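Local coordinates for mandelate racemase / muconate lactonizing enzyme family protein (PDB 4DXK), which belongs to the enolase superfamily and is probably a metal-dependent lyase or racemase-like enzyme acting on a carboxylate substrate, though its exact reaction is not established, at residues E42-V45 and H46-A50; E181-R184 and G185-S189; V324-C327 and A328-L332. All coordinates share one frame; numbering follows the deposited sequence. Where two conformers were deposited one is given.

Contact 1. Residues E42-V45 and H46-A50; sequences ETYV and HEYIA
Tyr44 and Tyr48 run alongside each other, one helical turn apart, and theirs is the tight side of this contact. Both phenols leave the backbone with CG opposite their own N (chi1 168° and -167°), which sends the two side chains in the same direction. The rings end up nearly parallel, 13° apart, but slid so far that their overlap is slight. The closest touches are made by CE1 and OH of Tyr44: CE1 comes to 3.4 Å from Tyr48 CB, while Tyr44 OH reaches 3.3 Å from Tyr48 CD1. On the far flank of the same ring, Tyr44 CE2 meets Ile49 CG1 at 3.6 Å, the isoleucine running across it at about a right angle, so the phenol is clasped between two residues of the next turn.

Elsewhere the fit slackens. Val45 CG2 and Ile49 CD1 are 4.3 Å apart, and Glu42 CG approaches the edge of the His46 imidazole, in its plane, no closer than 4.0 Å from CD2. Thr43 and Glu47, only partly exposed, face the second subunit. Underneath, Tyr48 N bonds to Tyr44 O (2.8 Å), but Ala50 N bonds to Val45 O (2.9 Å), five residues back, as the helix widens into a pi-type turn.

Helix 38-53 lies against the N-terminal domain's antiparallel sheet, where Thr8 OG1 takes hydrogen bonds with both Glu42 and His46, and Ser395 OG with His46. Tyr44 OH pairs with Asn84 of helix 79-99, and Glu47 bonds to Thr40 of the second subunit.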
ATOM      1  N   GLU A  42      26.238  31.626  17.285  1.00  8.67           N
ATOM      2  CA  GLU A  42      27.223  32.666  17.014  1.00  9.85           C
ATOM      3  C   GLU A  42      28.578  32.067  16.646  1.00  9.92           C
ATOM      4  O   GLU A  42      29.221  32.501  15.683  1.00  9.74           O
ATOM      5  CB  GLU A  42      27.372  33.607  18.204  1.00 10.33           C
ATOM      6  CG  GLU A  42      28.513  34.610  18.050  1.00 10.49           C
ATOM      7  CD  GLU A  42      28.511  35.621  19.157  1.00 11.32           C
ATOM      8  OE1 GLU A  42      28.588  35.213  20.338  1.00 12.00           O
ATOM      9  OE2 GLU A  42      28.419  36.824  18.844  1.00 12.36           O
ATOM     10  N   THR A  43      29.025  31.075  17.412  1.00  8.95           N
ATOM     11  CA  THR A  43      30.301  30.439  17.105  1.00  8.90           C
ATOM     12  C   THR A  43      30.271  29.861  15.691  1.00  9.25           C
ATOM     13  O   THR A  43      31.229  29.990  14.926  1.00  9.76           O
ATOM     14  CB  THR A  43      30.632  29.337  18.118  1.00 10.36           C
ATOM     15  OG1 THR A  43      30.740  29.917  19.421  1.00 10.54           O
ATOM     16  CG2 THR A  43      31.949  28.659  17.771  1.00 10.56           C
ATOM     17  N   TYR A  44      29.159  29.222  15.347  1.00  9.53           N
ATOM     18  CA  TYR A  44      28.983  28.632  14.024  1.00  9.42           C
ATOM     19  C   TYR A  44      29.027  29.677  12.906  1.00  7.90           C
ATOM     20  O   TYR A  44      29.633  29.450  11.853  1.00  9.28           O
ATOM     21  CB  TYR A  44      27.666  27.851  13.970  1.00  8.99           C
ATOM     22  CG  TYR A  44      27.255  27.448  12.569  1.00  8.18           C
ATOM     23  CD1 TYR A  44      27.794  26.320  11.960  1.00  8.62           C
ATOM     24  CD2 TYR A  44      26.352  28.210  11.847  1.00  8.51           C
ATOM     25  CE1 TYR A  44      27.431  25.962  10.680  1.00  8.46           C
ATOM     26  CE2 TYR A  44      25.981  27.858  10.555  1.00  9.14           C
ATOM     27  CZ  TYR A  44      26.527  26.728   9.980  1.00  8.55           C
ATOM     28  OH  TYR A  44      26.165  26.340   8.711  1.00  8.69           O
ATOM     29  N   VAL A  45      28.375  30.814  13.118  1.00  8.01           N
ATOM     30  CA  VAL A  45      28.376  31.864  12.106  1.00  8.84           C
ATOM     31  C   VAL A  45      29.805  32.261  11.740  1.00  8.79           C
ATOM     32  O   VAL A  45      30.130  32.389  10.559  1.00  9.75           O
ATOM     33  CB  VAL A  45      27.563  33.083  12.576  1.00  8.56           C
ATOM     34  CG1 VAL A  45      27.758  34.260  11.647  1.00 10.74           C
ATOM     35  CG2 VAL A  45      26.085  32.724  12.668  1.00 10.85           C
ATOM     36  N   HIS A  46      30.660  32.407  12.746  1.00  9.01           N
ATOM     37  CA  HIS A  46      32.042  32.793  12.490  1.00  9.96           C
ATOM     38  C   HIS A  46      32.941  31.629  12.075  1.00 11.15           C
ATOM     39  O   HIS A  46      33.841  31.816  11.264  1.00 12.45           O
ATOM     40  CB  HIS A  46      32.610  33.552  13.688  1.00 11.68           C
ATOM     41  CG  HIS A  46      31.859  34.807  13.978  1.00  9.17           C
ATOM     42  ND1 HIS A  46      32.010  35.951  13.222  1.00 11.56           N
ATOM     43  CD2 HIS A  46      30.906  35.084  14.899  1.00 10.34           C
ATOM     44  CE1 HIS A  46      31.196  36.886  13.681  1.00 10.42           C
ATOM     45  NE2 HIS A  46      30.514  36.384  14.695  1.00 10.96           N
ATOM     46  N   GLU A  47      32.689  30.431  12.603  1.00 10.44           N
ATOM     47  CA  GLU A  47      33.523  29.266  12.291  1.00 11.50           C
ATOM     48  C   GLU A  47      33.258  28.742  10.878  1.00 10.33           C
ATOM     49  O   GLU A  47      34.191  28.358  10.165  1.00 11.71           O
ATOM     50  CB  GLU A  47      33.302  28.136  13.317  1.00 12.40           C
ATOM     51  CG  GLU A  47      34.193  26.888  13.098  1.00 14.39           C
ATOM     52  CD  GLU A  47      33.981  25.764  14.128  1.00 12.43           C
ATOM     53  OE1 GLU A  47      32.829  25.542  14.549  1.00 13.11           O
ATOM     54  OE2 GLU A  47      34.965  25.085  14.504  1.00 14.22           O
ATOM     55  N   TYR A  48      31.989  28.729  10.480  1.00 10.38           N
ATOM     56  CA  TYR A  48      31.547  28.029   9.271  1.00  9.34           C
ATOM     57  C   TYR A  48      31.030  28.961   8.173  1.00  9.46           C
ATOM     58  O   TYR A  48      31.446  28.856   7.018  1.00 10.98           O
ATOM     59  CB  TYR A  48      30.459  27.009   9.632  1.00 10.33           C
ATOM     60  CG  TYR A  48      30.158  26.032   8.518  1.00 10.82           C
ATOM     61  CD1 TYR A  48      29.201  26.307   7.544  1.00 11.01           C
ATOM     62  CD2 TYR A  48      30.848  24.831   8.437  1.00 13.11           C
ATOM     63  CE1 TYR A  48      28.941  25.411   6.523  1.00 11.66           C
ATOM     64  CE2 TYR A  48      30.598  23.928   7.425  1.00 14.04           C
ATOM     65  CZ  TYR A  48      29.643  24.220   6.475  1.00 13.95           C
ATOM     66  OH  TYR A  48      29.413  23.306   5.471  1.00 15.54           O
ATOM     67  N   ILE A  49      30.117  29.865   8.518  1.00  8.37           N
ATOM     68  CA  ILE A  49      29.527  30.722   7.494  1.00  9.55           C
ATOM     69  C   ILE A  49      30.539  31.744   6.966  1.00  8.43           C
ATOM     70  O   ILE A  49      30.718  31.870   5.751  1.00 10.09           O
ATOM     71  CB  ILE A  49      28.241  31.439   7.966  1.00  7.99           C
ATOM     72  CG1 ILE A  49      27.186  30.418   8.398  1.00  9.51           C
ATOM     73  CG2 ILE A  49      27.694  32.324   6.854  1.00 10.13           C
ATOM     74  CD1 ILE A  49      25.844  31.032   8.753  1.00  9.86           C
ATOM     75  N   ALA A  50      31.205  32.456   7.869  1.00  8.98           N
ATOM     76  CA  ALA A  50      32.117  33.528   7.469  1.00 10.48           C
ATOM     77  C   ALA A  50      33.152  33.142   6.397  1.00 10.92           C
ATOM     78  O   ALA A  50      33.242  33.823   5.376  1.00 11.32           O
ATOM     79  CB  ALA A  50      32.787  34.141   8.687  1.00 12.45           C
TER

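Contact 2. Residues E181-R184 and G185-S189; sequences EKTR and GQYIS
Gly185 continues from Thr183 and Arg184 just where helix 177-183 runs out, its phi positive like that of Arg184 before it. Next, Gln186 turns its N-H back to Thr183 O at 3.1 Å. The N-H points fairly straight at the oxygen, yet it comes from well above the carbonyl plane, 61° out of it. The Gln186 side chain folds over the same turn: bent at chi2 (-74°), it brings its amide to a water that accepts from NE2 at 3.0 Å and donates to Arg184 O at 2.8 Å, a bridge across the bend.

The bend from Thr183 to Gln186 is a type I' beta turn, which calls for positive phi at both central residues, Arg184 and Gly185. It overlaps a Schellman motif: Arg184 has positive phi, and two backbone hydrogen bonds run back into the last helical turn. Together they reverse the chain within the beta-alpha connection of the TIM-type barrel between strand 170-173 and helix 190-207. In the conformer given, Arg184 forms a salt bridge with Asp67 of the second subunit.

Tyr187 comes next, and its carbonyl oxygen is gripped by Thr183 OG1 at 2.7 Å; the hydroxyl lies in the carbonyl plane, on a lone pair. Thr183 CG2 meanwhile sits at the edge of the Tyr187 ring, 4.1 Å from CD2. Tyr187 OH is hydrogen-bonded to Asp212 of the third subunit. Ser189 takes the N-cap of helix 190-207, its OG bonding Asp192 N.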
ATOM      1  N   GLU A 181       5.319  16.918  31.959  1.00 14.64           N
ATOM      2  CA  GLU A 181       6.573  16.939  32.698  1.00 17.39           C
ATOM      3  C   GLU A 181       6.593  15.888  33.806  1.00 18.12           C
ATOM      4  O   GLU A 181       7.631  15.282  34.081  1.00 21.08           O
ATOM      5  CB  GLU A 181       6.835  18.340  33.257  1.00 21.40           C
ATOM      6  CG  GLU A 181       7.242  19.339  32.185  1.00 26.98           C
ATOM      7  CD  GLU A 181       6.844  20.773  32.505  1.00 40.56           C
ATOM      8  OE1 GLU A 181       6.336  21.025  33.617  1.00 42.18           O
ATOM      9  OE2 GLU A 181       7.035  21.647  31.632  1.00 39.10           O
ATOM     10  N   LYS A 182       5.447  15.673  34.449  0.55 14.93           N
ATOM     11  CA  LYS A 182       5.351  14.712  35.549  0.55 18.93           C
ATOM     12  C   LYS A 182       5.750  13.290  35.161  0.55 15.68           C
ATOM     13  O   LYS A 182       6.339  12.560  35.960  0.55 18.15           O
ATOM     14  CB  LYS A 182       3.933  14.684  36.120  0.55 15.19           C
ATOM     15  CG  LYS A 182       3.526  15.923  36.886  0.55 22.16           C
ATOM     16  CD  LYS A 182       2.048  15.885  37.250  0.55 28.22           C
ATOM     17  CE  LYS A 182       1.650  14.542  37.837  0.55 30.94           C
ATOM     18  NZ  LYS A 182       0.401  14.633  38.651  0.55 35.58           N
ATOM     19  N   THR A 183       5.413  12.890  33.941  1.00 14.19           N
ATOM     20  CA  THR A 183       5.622  11.507  33.515  1.00 13.55           C
ATOM     21  C   THR A 183       6.514  11.389  32.277  1.00 13.23           C
ATOM     22  O   THR A 183       6.571  10.329  31.646  1.00 12.78           O
ATOM     23  CB  THR A 183       4.275  10.835  33.183  1.00 12.98           C
ATOM     24  OG1 THR A 183       3.685  11.510  32.063  1.00 12.96           O
ATOM     25  CG2 THR A 183       3.317  10.888  34.388  1.00 15.96           C
ATOM     26  N   ARG A 184       7.198  12.476  31.929  0.75 12.21           N
ATOM     27  CA  ARG A 184       7.967  12.553  30.685  0.75 13.37           C
ATOM     28  C   ARG A 184       7.091  12.171  29.483  0.75 12.74           C
ATOM     29  O   ARG A 184       7.568  11.538  28.532  0.75 13.49           O
ATOM     30  CB  ARG A 184       9.243  11.688  30.743  0.75 15.80           C
ATOM     31  CG  ARG A 184      10.144  11.896  31.974  0.75 17.40           C
ATOM     32  CD  ARG A 184      10.697  13.314  32.115  0.75 21.41           C
ATOM     33  NE  ARG A 184      11.644  13.698  31.061  0.75 25.86           N
ATOM     34  CZ  ARG A 184      12.960  13.480  31.094  0.75 28.85           C
ATOM     35  NH1 ARG A 184      13.721  13.887  30.084  0.75 22.48           N
ATOM     36  NH2 ARG A 184      13.523  12.853  32.123  0.75 21.03           N
ATOM     37  N   GLY A 185       5.810  12.546  29.531  1.00 10.80           N
ATOM     38  CA  GLY A 185       4.907  12.297  28.427  1.00 11.16           C
ATOM     39  C   GLY A 185       4.486  10.858  28.188  1.00  9.43           C
ATOM     40  O   GLY A 185       3.905  10.564  27.144  1.00 10.45           O
ATOM     41  N   GLN A 186       4.728   9.963  29.145  1.00 10.44           N
ATOM     42  CA  GLN A 186       4.362   8.561  28.941  1.00 10.46           C
ATOM     43  C   GLN A 186       2.917   8.271  29.318  1.00 10.62           C
ATOM     44  O   GLN A 186       2.333   7.287  28.857  1.00 11.05           O
ATOM     45  CB  GLN A 186       5.285   7.620  29.721  1.00 13.26           C
ATOM     46  CG  GLN A 186       6.717   7.532  29.173  1.00 13.43           C
ATOM     47  CD  GLN A 186       6.869   6.729  27.849  1.00 12.54           C
ATOM     48  OE1 GLN A 186       5.989   5.947  27.443  1.00 14.37           O
ATOM     49  NE2 GLN A 186       8.003   6.924  27.185  1.00 14.05           N
ATOM     50  N   TYR A 187       2.341   9.126  30.164  1.00 10.60           N
ATOM     51  CA  TYR A 187       1.093   8.806  30.855  1.00 11.53           C
ATOM     52  C   TYR A 187       0.403  10.068  31.356  1.00 11.34           C
ATOM     53  O   TYR A 187       1.064  11.013  31.787  1.00 11.99           O
ATOM     54  CB  TYR A 187       1.393   7.887  32.052  1.00 11.45           C
ATOM     55  CG  TYR A 187       0.216   7.662  32.978  1.00 10.65           C
ATOM     56  CD1 TYR A 187      -0.820   6.805  32.625  1.00 11.71           C
ATOM     57  CD2 TYR A 187       0.148   8.303  34.205  1.00 13.02           C
ATOM     58  CE1 TYR A 187      -1.903   6.608  33.459  1.00 12.02           C
ATOM     59  CE2 TYR A 187      -0.929   8.114  35.049  1.00 13.31           C
ATOM     60  CZ  TYR A 187      -1.952   7.261  34.678  1.00 11.60           C
ATOM     61  OH  TYR A 187      -3.017   7.068  35.525  1.00 13.11           O
ATOM     62  N   ILE A 188      -0.926  10.082  31.304  1.00 11.63           N
ATOM     63  CA  ILE A 188      -1.699  11.118  31.977  1.00 11.24           C
ATOM     64  C   ILE A 188      -2.859  10.457  32.707  1.00 12.33           C
ATOM     65  O   ILE A 188      -3.599   9.658  32.131  1.00 12.74           O
ATOM     66  CB  ILE A 188      -2.171  12.241  31.003  1.00 11.14           C
ATOM     67  CG1 ILE A 188      -2.778  13.410  31.778  1.00 11.94           C
ATOM     68  CG2 ILE A 188      -3.139  11.713  29.953  1.00 13.57           C
ATOM     69  CD1 ILE A 188      -3.047  14.627  30.912  1.00 12.40           C
ATOM     70  N   SER A 189      -2.985  10.752  33.995  1.00 12.50           N
ATOM     71  CA  SER A 189      -4.089  10.204  34.767  1.00 12.84           C
ATOM     72  C   SER A 189      -5.356  10.903  34.321  1.00 13.00           C
ATOM     73  O   SER A 189      -5.314  12.043  33.856  1.00 13.95           O
ATOM     74  CB  SER A 189      -3.879  10.435  36.263  1.00 14.26           C
ATOM     75  OG  SER A 189      -4.082  11.799  36.603  1.00 15.09           O
TER
HETATM   76  O   HOH W   1       9.377   9.426  27.992  1.00 14.06           O

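Contact 3. Residues V324-C327 and A328-L332; sequences VVLC and ASTHL
Ala328, Ser329, Thr330 and His331 each point a backbone N-H at the carbonyl four residues earlier, the bond from Ala328 N to Val324 O being almost perfectly straight (177° at the hydrogen, 2.8 Å). This is plain alpha-helical geometry, in helix 323-335 of the TIM-type barrel domain, but two of its carbonyls are doubly engaged by the serine and threonine that follow.

Ser329 OG donates to Val325 O at 2.7 Å, and Ser329 N reaches the same oxygen from the opposite face of the carbonyl plane. One residue on, the pattern repeats: Thr330 OG1 sits 2.8 Å from Leu326 O, with Thr330 N on the other face. Both hydroxyls are turned beside their own backbone N, opposite the carbonyl carbon (chi1 -63° and -57°), the setting that folds a hydroxyl back along the helix to the preceding turn. Two buried polar groups thus find acceptors within the helix itself. The Thr330 side chain also lies beside that of Leu326, pointing the same way, with Leu326 CD1 4.1 Å from OG1.

At the helix start, Glu33, from a strand of the N-terminal domain's sheet, accepts from the N-H groups of Val324 and Val325. Further along, His331 is held through both ring nitrogens, ND1 by Ala104 N and NE2 by Leu376 O, which is consistent with a neutral imidazole protonated at NE2.

Cys327 approaches this ring from its edge, SG 3.9 Å from His331 CD2, while the same carbon lies 3.2 Å from Cys327 O.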
ATOM      1  N   VAL A 324      12.662  40.539  14.602  1.00  9.06           N
ATOM      2  CA  VAL A 324      13.007  40.355  13.190  1.00 10.03           C
ATOM      3  C   VAL A 324      12.284  39.132  12.619  1.00  7.86           C
ATOM      4  O   VAL A 324      11.751  39.180  11.512  1.00  8.74           O
ATOM      5  CB  VAL A 324      14.533  40.266  12.971  1.00  8.37           C
ATOM      6  CG1 VAL A 324      14.856  39.918  11.530  1.00 10.20           C
ATOM      7  CG2 VAL A 324      15.204  41.561  13.384  1.00 10.40           C
ATOM      8  N   VAL A 325      12.248  38.043  13.378  1.00  8.60           N
ATOM      9  CA  VAL A 325      11.491  36.871  12.944  1.00  8.72           C
ATOM     10  C   VAL A 325      10.008  37.201  12.805  1.00  8.81           C
ATOM     11  O   VAL A 325       9.384  36.799  11.829  1.00  9.02           O
ATOM     12  CB  VAL A 325      11.734  35.634  13.844  1.00  8.05           C
ATOM     13  CG1 VAL A 325      10.715  34.524  13.570  1.00 10.01           C
ATOM     14  CG2 VAL A 325      13.130  35.116  13.608  1.00 10.11           C
ATOM     15  N   LEU A 326       9.438  37.942  13.748  1.00  8.88           N
ATOM     16  CA  LEU A 326       8.047  38.349  13.593  1.00  9.09           C
ATOM     17  C   LEU A 326       7.854  39.141  12.298  1.00  8.92           C
ATOM     18  O   LEU A 326       6.919  38.889  11.527  1.00  9.25           O
ATOM     19  CB  LEU A 326       7.574  39.155  14.803  1.00  9.85           C
ATOM     20  CG  LEU A 326       6.175  39.763  14.661  1.00 10.70           C
ATOM     21  CD1 LEU A 326       5.093  38.691  14.525  1.00 11.96           C
ATOM     22  CD2 LEU A 326       5.855  40.682  15.832  1.00 13.41           C
ATOM     23  N   CYS A 327       8.750  40.085  12.041  1.00  9.00           N
ATOM     24  CA  CYS A 327       8.617  40.925  10.868  1.00  9.39           C
ATOM     25  C   CYS A 327       8.779  40.143   9.560  1.00  8.65           C
ATOM     26  O   CYS A 327       7.941  40.231   8.658  1.00  8.51           O
ATOM     27  CB  CYS A 327       9.616  42.078  10.937  1.00  8.75           C
ATOM     28  SG  CYS A 327       9.499  43.155   9.525  1.00 11.60           S
ATOM     29  N   ALA A 328       9.864  39.390   9.434  1.00  8.59           N
ATOM     30  CA  ALA A 328      10.095  38.616   8.219  1.00  8.94           C
ATOM     31  C   ALA A 328       8.985  37.578   7.996  1.00  8.42           C
ATOM     32  O   ALA A 328       8.591  37.299   6.856  1.00  9.00           O
ATOM     33  CB  ALA A 328      11.465  37.973   8.260  1.00 10.59           C
ATOM     34  N   SER A 329       8.468  37.015   9.086  1.00  8.03           N
ATOM     35  CA  SER A 329       7.359  36.075   8.966  1.00  9.36           C
ATOM     36  C   SER A 329       6.112  36.771   8.441  1.00  8.04           C
ATOM     37  O   SER A 329       5.333  36.188   7.674  1.00  8.45           O
ATOM     38  CB  SER A 329       7.051  35.419  10.306  1.00  9.74           C
ATOM     39  OG  SER A 329       8.158  34.651  10.750  1.00  9.75           O
ATOM     40  N   THR A 330       5.893  38.006   8.885  1.00  8.53           N
ATOM     41  CA  THR A 330       4.757  38.771   8.399  1.00  8.44           C
ATOM     42  C   THR A 330       4.886  39.048   6.899  1.00  7.93           C
ATOM     43  O   THR A 330       3.905  38.932   6.170  1.00  7.95           O
ATOM     44  CB  THR A 330       4.545  40.051   9.225  1.00  9.29           C
ATOM     45  OG1 THR A 330       4.379  39.698  10.607  1.00  9.76           O
ATOM     46  CG2 THR A 330       3.299  40.785   8.771  1.00 10.00           C
ATOM     47  N   HIS A 331       6.092  39.371   6.424  1.00  7.83           N
ATOM     48  CA  HIS A 331       6.301  39.507   4.973  1.00  8.47           C
ATOM     49  C   HIS A 331       5.898  38.223   4.240  1.00  7.59           C
ATOM     50  O   HIS A 331       5.196  38.255   3.229  1.00  8.02           O
ATOM     51  CB  HIS A 331       7.762  39.833   4.629  1.00  8.48           C
ATOM     52  CG  HIS A 331       8.151  41.252   4.888  1.00  8.07           C
ATOM     53  ND1 HIS A 331       7.967  42.258   3.963  1.00  9.09           N
ATOM     54  CD2 HIS A 331       8.720  41.833   5.971  1.00  7.89           C
ATOM     55  CE1 HIS A 331       8.404  43.398   4.468  1.00  8.93           C
ATOM     56  NE2 HIS A 331       8.867  43.167   5.685  1.00  8.59           N
ATOM     57  N   LEU A 332       6.352  37.080   4.741  1.00  8.01           N
ATOM     58  CA  LEU A 332       5.975  35.801   4.143  1.00  7.64           C
ATOM     59  C   LEU A 332       4.465  35.576   4.163  1.00  7.30           C
ATOM     60  O   LEU A 332       3.877  35.143   3.166  1.00  8.58           O
ATOM     61  CB  LEU A 332       6.689  34.664   4.857  1.00  9.20           C
ATOM     62  CG  LEU A 332       6.320  33.247   4.404  1.00  9.08           C
ATOM     63  CD1 LEU A 332       6.655  33.004   2.937  1.00 11.79           C
ATOM     64  CD2 LEU A 332       7.000  32.215   5.297  1.00 11.07           C
TER

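The three contacts follow one another in sequence without touching. Contact 1 belongs to the N-terminal domain, contacts 2 and 3 to the barrel. Contacts 1 and 3 are the nearest pair, with centres 23 Å and closest atoms about 13 Å apart; Glu33 provides a link between the two domains at the start of contact 3's helix. Contact 2 lies 35 Å from contact 3 and 39 Å from contact 1, centre to centre. From contact 3 the Val325 side chain is about 12 Å from the sodium ion bound by Glu216, Glu242 and Glu268, too far to be a ligand. Contacts 1 and 2 instead meet neighbouring subunits.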